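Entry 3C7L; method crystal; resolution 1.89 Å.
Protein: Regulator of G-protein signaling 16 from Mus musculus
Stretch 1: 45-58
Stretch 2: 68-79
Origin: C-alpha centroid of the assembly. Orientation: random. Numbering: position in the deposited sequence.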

# COMPACT_ATOMS: atom_id res chain seq x y z
N GLU A 45 7.27 5.21 2.95
CA GLU A 45 7.13 3.76 3.06
C GLU A 45 5.73 3.33 3.52
O GLU A 45 5.33 2.17 3.33
CB GLU A 45 8.17 3.17 4.03
CG GLU A 45 7.84 3.33 5.51
CD GLU A 45 8.30 4.65 6.08
OE1 GLU A 45 8.65 5.55 5.29
OE2 GLU A 45 8.31 4.80 7.32
N GLU A 46 4.98 4.26 4.11
CA GLU A 46 3.62 3.97 4.56
C GLU A 46 2.74 3.56 3.38
O GLU A 46 1.78 2.82 3.55
CB GLU A 46 3.00 5.19 5.25
CG GLU A 46 2.76 6.37 4.33
CD GLU A 46 3.90 7.37 4.34
OE1 GLU A 46 5.05 6.97 4.65
OE2 GLU A 46 3.65 8.55 4.02
N ASN A 47 3.06 4.06 2.19
CA ASN A 47 2.27 3.71 1.00
C ASN A 47 2.37 2.21 0.73
O ASN A 47 1.36 1.55 0.43
CB ASN A 47 2.77 4.48 -0.23
CG ASN A 47 2.49 5.96 -0.14
OD1 ASN A 47 1.51 6.39 0.47
ND2 ASN A 47 3.35 6.77 -0.77
N LEU A 48 3.58 1.68 0.84
CA LEU A 48 3.81 0.26 0.61
C LEU A 48 3.25 -0.60 1.75
O LEU A 48 2.69 -1.66 1.51
CB LEU A 48 5.32 -0.01 0.46
CG LEU A 48 5.75 -1.47 0.33
CD1 LEU A 48 5.08 -2.12 -0.87
CD2 LEU A 48 7.26 -1.54 0.20
N GLU A 49 3.41 -0.13 2.99
CA GLU A 49 2.91 -0.87 4.14
C GLU A 49 1.40 -0.99 4.08
O GLU A 49 0.82 -2.03 4.40
CB GLU A 49 3.36 -0.19 5.44
CG GLU A 49 4.87 -0.23 5.61
CD GLU A 49 5.39 0.56 6.80
OE1 GLU A 49 4.61 1.31 7.43
OE2 GLU A 49 6.60 0.42 7.09
N PHE A 50 0.75 0.10 3.66
CA PHE A 50 -0.70 0.12 3.55
C PHE A 50 -1.17 -0.84 2.46
O PHE A 50 -2.12 -1.60 2.66
CB PHE A 50 -1.18 1.54 3.22
CG PHE A 50 -2.63 1.63 2.84
CD1 PHE A 50 -3.62 1.17 3.70
CD2 PHE A 50 -3.00 2.16 1.61
CE1 PHE A 50 -4.96 1.24 3.34
CE2 PHE A 50 -4.33 2.24 1.25
CZ PHE A 50 -5.32 1.78 2.11
N TRP A 51 -0.50 -0.81 1.30
CA TRP A 51 -0.87 -1.69 0.19
C TRP A 51 -0.80 -3.14 0.64
O TRP A 51 -1.73 -3.91 0.44
CB TRP A 51 0.06 -1.46 -1.00
CG TRP A 51 -0.38 -2.13 -2.27
CD1 TRP A 51 -1.18 -1.61 -3.24
CD2 TRP A 51 -0.07 -3.47 -2.70
NE1 TRP A 51 -1.39 -2.53 -4.25
CE2 TRP A 51 -0.71 -3.68 -3.93
CE3 TRP A 51 0.70 -4.51 -2.14
CZ2 TRP A 51 -0.61 -4.89 -4.63
CZ3 TRP A 51 0.80 -5.71 -2.84
CH2 TRP A 51 0.15 -5.89 -4.07
N LEU A 52 0.32 -3.52 1.26
CA LEU A 52 0.49 -4.90 1.73
C LEU A 52 -0.54 -5.27 2.80
O LEU A 52 -0.98 -6.42 2.87
CB LEU A 52 1.90 -5.08 2.31
CG LEU A 52 3.09 -4.94 1.36
CD1 LEU A 52 4.36 -4.81 2.17
CD2 LEU A 52 3.17 -6.15 0.44
N ALA A 53 -0.93 -4.31 3.62
CA ALA A 53 -1.92 -4.56 4.67
C ALA A 53 -3.28 -4.84 4.05
O ALA A 53 -4.06 -5.64 4.58
CB ALA A 53 -2.01 -3.37 5.61
N CYS A 54 -3.57 -4.19 2.92
CA CYS A 54 -4.83 -4.39 2.22
C CYS A 54 -4.88 -5.79 1.62
O CYS A 54 -5.93 -6.42 1.59
CB CYS A 54 -5.00 -3.36 1.11
SG CYS A 54 -5.33 -1.67 1.67
N GLU A 55 -3.74 -6.25 1.12
CA GLU A 55 -3.63 -7.57 0.52
C GLU A 55 -3.90 -8.69 1.52
O GLU A 55 -4.54 -9.69 1.18
CB GLU A 55 -2.25 -7.76 -0.10
CG GLU A 55 -2.02 -6.97 -1.36
CD GLU A 55 -3.03 -7.29 -2.44
OE1 GLU A 55 -4.02 -6.54 -2.58
OE2 GLU A 55 -2.86 -8.31 -3.14
N GLU A 56 -3.41 -8.55 2.74
CA GLU A 56 -3.64 -9.58 3.73
C GLU A 56 -5.09 -9.49 4.25
O GLU A 56 -5.69 -10.51 4.60
CB GLU A 56 -2.63 -9.48 4.88
CG GLU A 56 -2.71 -8.20 5.68
CD GLU A 56 -1.83 -8.23 6.93
OE1 GLU A 56 -1.85 -9.26 7.64
OE2 GLU A 56 -1.12 -7.23 7.20
N PHE A 57 -5.63 -8.28 4.28
CA PHE A 57 -7.00 -8.06 4.75
C PHE A 57 -8.04 -8.82 3.93
O PHE A 57 -8.98 -9.39 4.49
CB PHE A 57 -7.34 -6.56 4.70
CG PHE A 57 -8.79 -6.25 4.97
CD1 PHE A 57 -9.33 -6.38 6.24
CD2 PHE A 57 -9.62 -5.81 3.94
CE1 PHE A 57 -10.67 -6.09 6.49
CE2 PHE A 57 -10.96 -5.51 4.17
CZ PHE A 57 -11.49 -5.65 5.45
N LYS A 58 -7.88 -8.84 2.62
CA LYS A 58 -8.84 -9.52 1.76
C LYS A 58 -8.83 -11.04 1.85
O LYS A 58 -9.69 -11.71 1.28
CB LYS A 58 -8.66 -9.07 0.32
CG LYS A 58 -9.20 -7.67 0.07
CD LYS A 58 -9.37 -7.39 -1.41
CE LYS A 58 -10.02 -6.04 -1.65
NZ LYS A 58 -10.16 -5.74 -3.11
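Stretch 2 68-79: SRAHHIFDEYIR

How does the second stretch lie on the first? Both are helical, and residues 68-78 run nearly antiparallel to 45-57: their N-to-C directions differ by 169°, and the axes approach to 10.5 Å. In this register Phe-50 lies opposite Tyr-77, Ala-53 opposite Ile-73 and Phe-57 opposite Arg-69. The second helix widens into a pi-type turn at 74-78, near its C-terminal end, and Arg-79 leaves it. No hydrogen bond crosses the interface, so the helices meet mainly through packing.

What meets the early turns of the first helix? Tyr-77 does, its CA-to-CB bond pointing toward the first helix. Its CE2 lies 4.1 Å from the backbone O of Glu-46, and its OH is 3.7 Å from CB of Glu-49. At Phe-50 the backbone itself presses on the ring: CA of Phe-50 stands 4.0 Å from the centroid of the Tyr-77 ring, almost along its normal, a CH-pi contact. The Phe-50 side chain, with chi1 in t, extends to Ile-73 and Ile-78; its CE1 is 3.8 Å from CG2 of Ile-73, which sits at the ring edge, and its CZ is 3.7 Å from CD1 of Ile-78.

Where do the helices meet at mid-contact? They meet at Ala-53, whose short side chain points toward the other helix. Its CB is 4.1 Å from CE1 of Tyr-77 and 4.3 Å from CD1 of Ile-73, while that same CD1 comes within 3.6 Å of the Ala-53 carbonyl O.

What closes the far end? First comes Glu-56, whose OE1 is 4.3 Å from NE of Arg-69, opposite charges too far apart for a salt bridge. Phe-57 then reaches across with its ring: CD1 is 3.5 Å from CG of Arg-69, which lies at the ring edge, and CE1 is 3.7 Å from CB of Ala-70.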

# COMPACT_ATOMS: atom_id res chain seq x y z
N SER A 68 -12.38 -6.19 12.94
CA SER A 68 -11.23 -5.76 13.74
C SER A 68 -10.08 -5.25 12.88
O SER A 68 -9.57 -4.15 13.11
CB SER A 68 -10.75 -6.93 14.61
OG SER A 68 -9.57 -6.58 15.32
N ARG A 69 -9.66 -6.04 11.89
CA ARG A 69 -8.57 -5.64 11.02
C ARG A 69 -8.90 -4.36 10.24
O ARG A 69 -8.06 -3.47 10.10
CB ARG A 69 -8.24 -6.78 10.05
CG ARG A 69 -7.22 -6.43 8.97
CD ARG A 69 -5.81 -6.25 9.51
NE ARG A 69 -5.17 -7.53 9.81
CZ ARG A 69 -5.20 -8.11 11.00
NH1 ARG A 69 -5.84 -7.53 12.01
NH2 ARG A 69 -4.61 -9.29 11.18
N ALA A 70 -10.13 -4.26 9.74
CA ALA A 70 -10.55 -3.08 8.98
C ALA A 70 -10.41 -1.81 9.81
O ALA A 70 -9.99 -0.76 9.30
CB ALA A 70 -11.99 -3.25 8.53
N HIS A 71 -10.77 -1.90 11.09
CA HIS A 71 -10.68 -0.77 12.00
C HIS A 71 -9.23 -0.38 12.29
O HIS A 71 -8.91 0.80 12.41
CB HIS A 71 -11.41 -1.09 13.31
CG HIS A 71 -12.89 -0.99 13.21
ND1 HIS A 71 -13.75 -1.80 13.93
CD2 HIS A 71 -13.69 -0.18 12.47
CE1 HIS A 71 -15.00 -1.49 13.64
NE2 HIS A 71 -14.99 -0.51 12.75
N HIS A 72 -8.36 -1.38 12.40
CA HIS A 72 -6.95 -1.12 12.65
C HIS A 72 -6.32 -0.47 11.42
O HIS A 72 -5.55 0.47 11.53
CB HIS A 72 -6.20 -2.41 12.99
CG HIS A 72 -4.71 -2.27 12.95
ND1 HIS A 72 -4.00 -1.48 13.83
CD2 HIS A 72 -3.79 -2.80 12.10
CE1 HIS A 72 -2.72 -1.52 13.53
NE2 HIS A 72 -2.56 -2.31 12.48
N ILE A 73 -6.65 -0.99 10.23
CA ILE A 73 -6.11 -0.44 8.99
C ILE A 73 -6.58 1.01 8.80
O ILE A 73 -5.79 1.88 8.43
CB ILE A 73 -6.55 -1.30 7.78
CG1 ILE A 73 -5.80 -2.63 7.81
CG2 ILE A 73 -6.29 -0.54 6.47
CD1 ILE A 73 -6.20 -3.60 6.70
N PHE A 74 -7.85 1.26 9.08
CA PHE A 74 -8.41 2.60 8.95
C PHE A 74 -7.73 3.57 9.94
O PHE A 74 -7.33 4.67 9.58
CB PHE A 74 -9.92 2.57 9.23
CG PHE A 74 -10.60 3.90 9.05
CD1 PHE A 74 -10.99 4.33 7.80
CD2 PHE A 74 -10.82 4.72 10.15
CE1 PHE A 74 -11.60 5.57 7.63
CE2 PHE A 74 -11.43 5.96 10.00
CZ PHE A 74 -11.82 6.39 8.73
N ASP A 75 -7.61 3.15 11.19
CA ASP A 75 -7.00 3.98 12.23
C ASP A 75 -5.51 4.19 12.03
O ASP A 75 -4.97 5.23 12.40
CB ASP A 75 -7.22 3.38 13.62
CG ASP A 75 -8.68 3.42 14.05
OD1 ASP A 75 -9.46 4.17 13.43
OD2 ASP A 75 -9.02 2.72 15.02
N GLU A 76 -4.84 3.21 11.45
CA GLU A 76 -3.41 3.33 11.24
C GLU A 76 -3.00 4.07 9.97
O GLU A 76 -2.04 4.83 9.99
CB GLU A 76 -2.75 1.94 11.26
CG GLU A 76 -1.29 1.96 10.85
CD GLU A 76 -0.53 0.74 11.31
OE1 GLU A 76 -1.02 -0.40 11.11
OE2 GLU A 76 0.58 0.92 11.86
N TYR A 77 -3.74 3.86 8.88
CA TYR A 77 -3.38 4.48 7.61
C TYR A 77 -4.35 5.47 6.96
O TYR A 77 -3.91 6.32 6.17
CB TYR A 77 -3.10 3.40 6.56
CG TYR A 77 -2.10 2.34 6.95
CD1 TYR A 77 -2.51 1.13 7.49
CD2 TYR A 77 -0.73 2.54 6.74
CE1 TYR A 77 -1.59 0.13 7.80
CE2 TYR A 77 0.20 1.55 7.06
CZ TYR A 77 -0.24 0.35 7.59
OH TYR A 77 0.66 -0.64 7.88
N ILE A 78 -5.64 5.37 7.25
CA ILE A 78 -6.61 6.24 6.58
C ILE A 78 -7.11 7.51 7.26
O ILE A 78 -7.10 8.58 6.65
CB ILE A 78 -7.86 5.42 6.16
CG1 ILE A 78 -7.43 4.22 5.31
CG2 ILE A 78 -8.82 6.30 5.36
CD1 ILE A 78 -6.85 4.58 3.94
N ARG A 79 -7.55 7.41 8.51
CA ARG A 79 -8.09 8.59 9.19
C ARG A 79 -7.10 9.74 9.35
O ARG A 79 -5.89 9.55 9.45
CB ARG A 79 -8.67 8.22 10.56
CG ARG A 79 -7.66 7.76 11.61
CD ARG A 79 -8.35 7.51 12.95
NE ARG A 79 -7.45 6.90 13.93
CZ ARG A 79 -7.80 6.58 15.17
NH1 ARG A 79 -9.03 6.81 15.60
NH2 ARG A 79 -6.92 6.01 15.98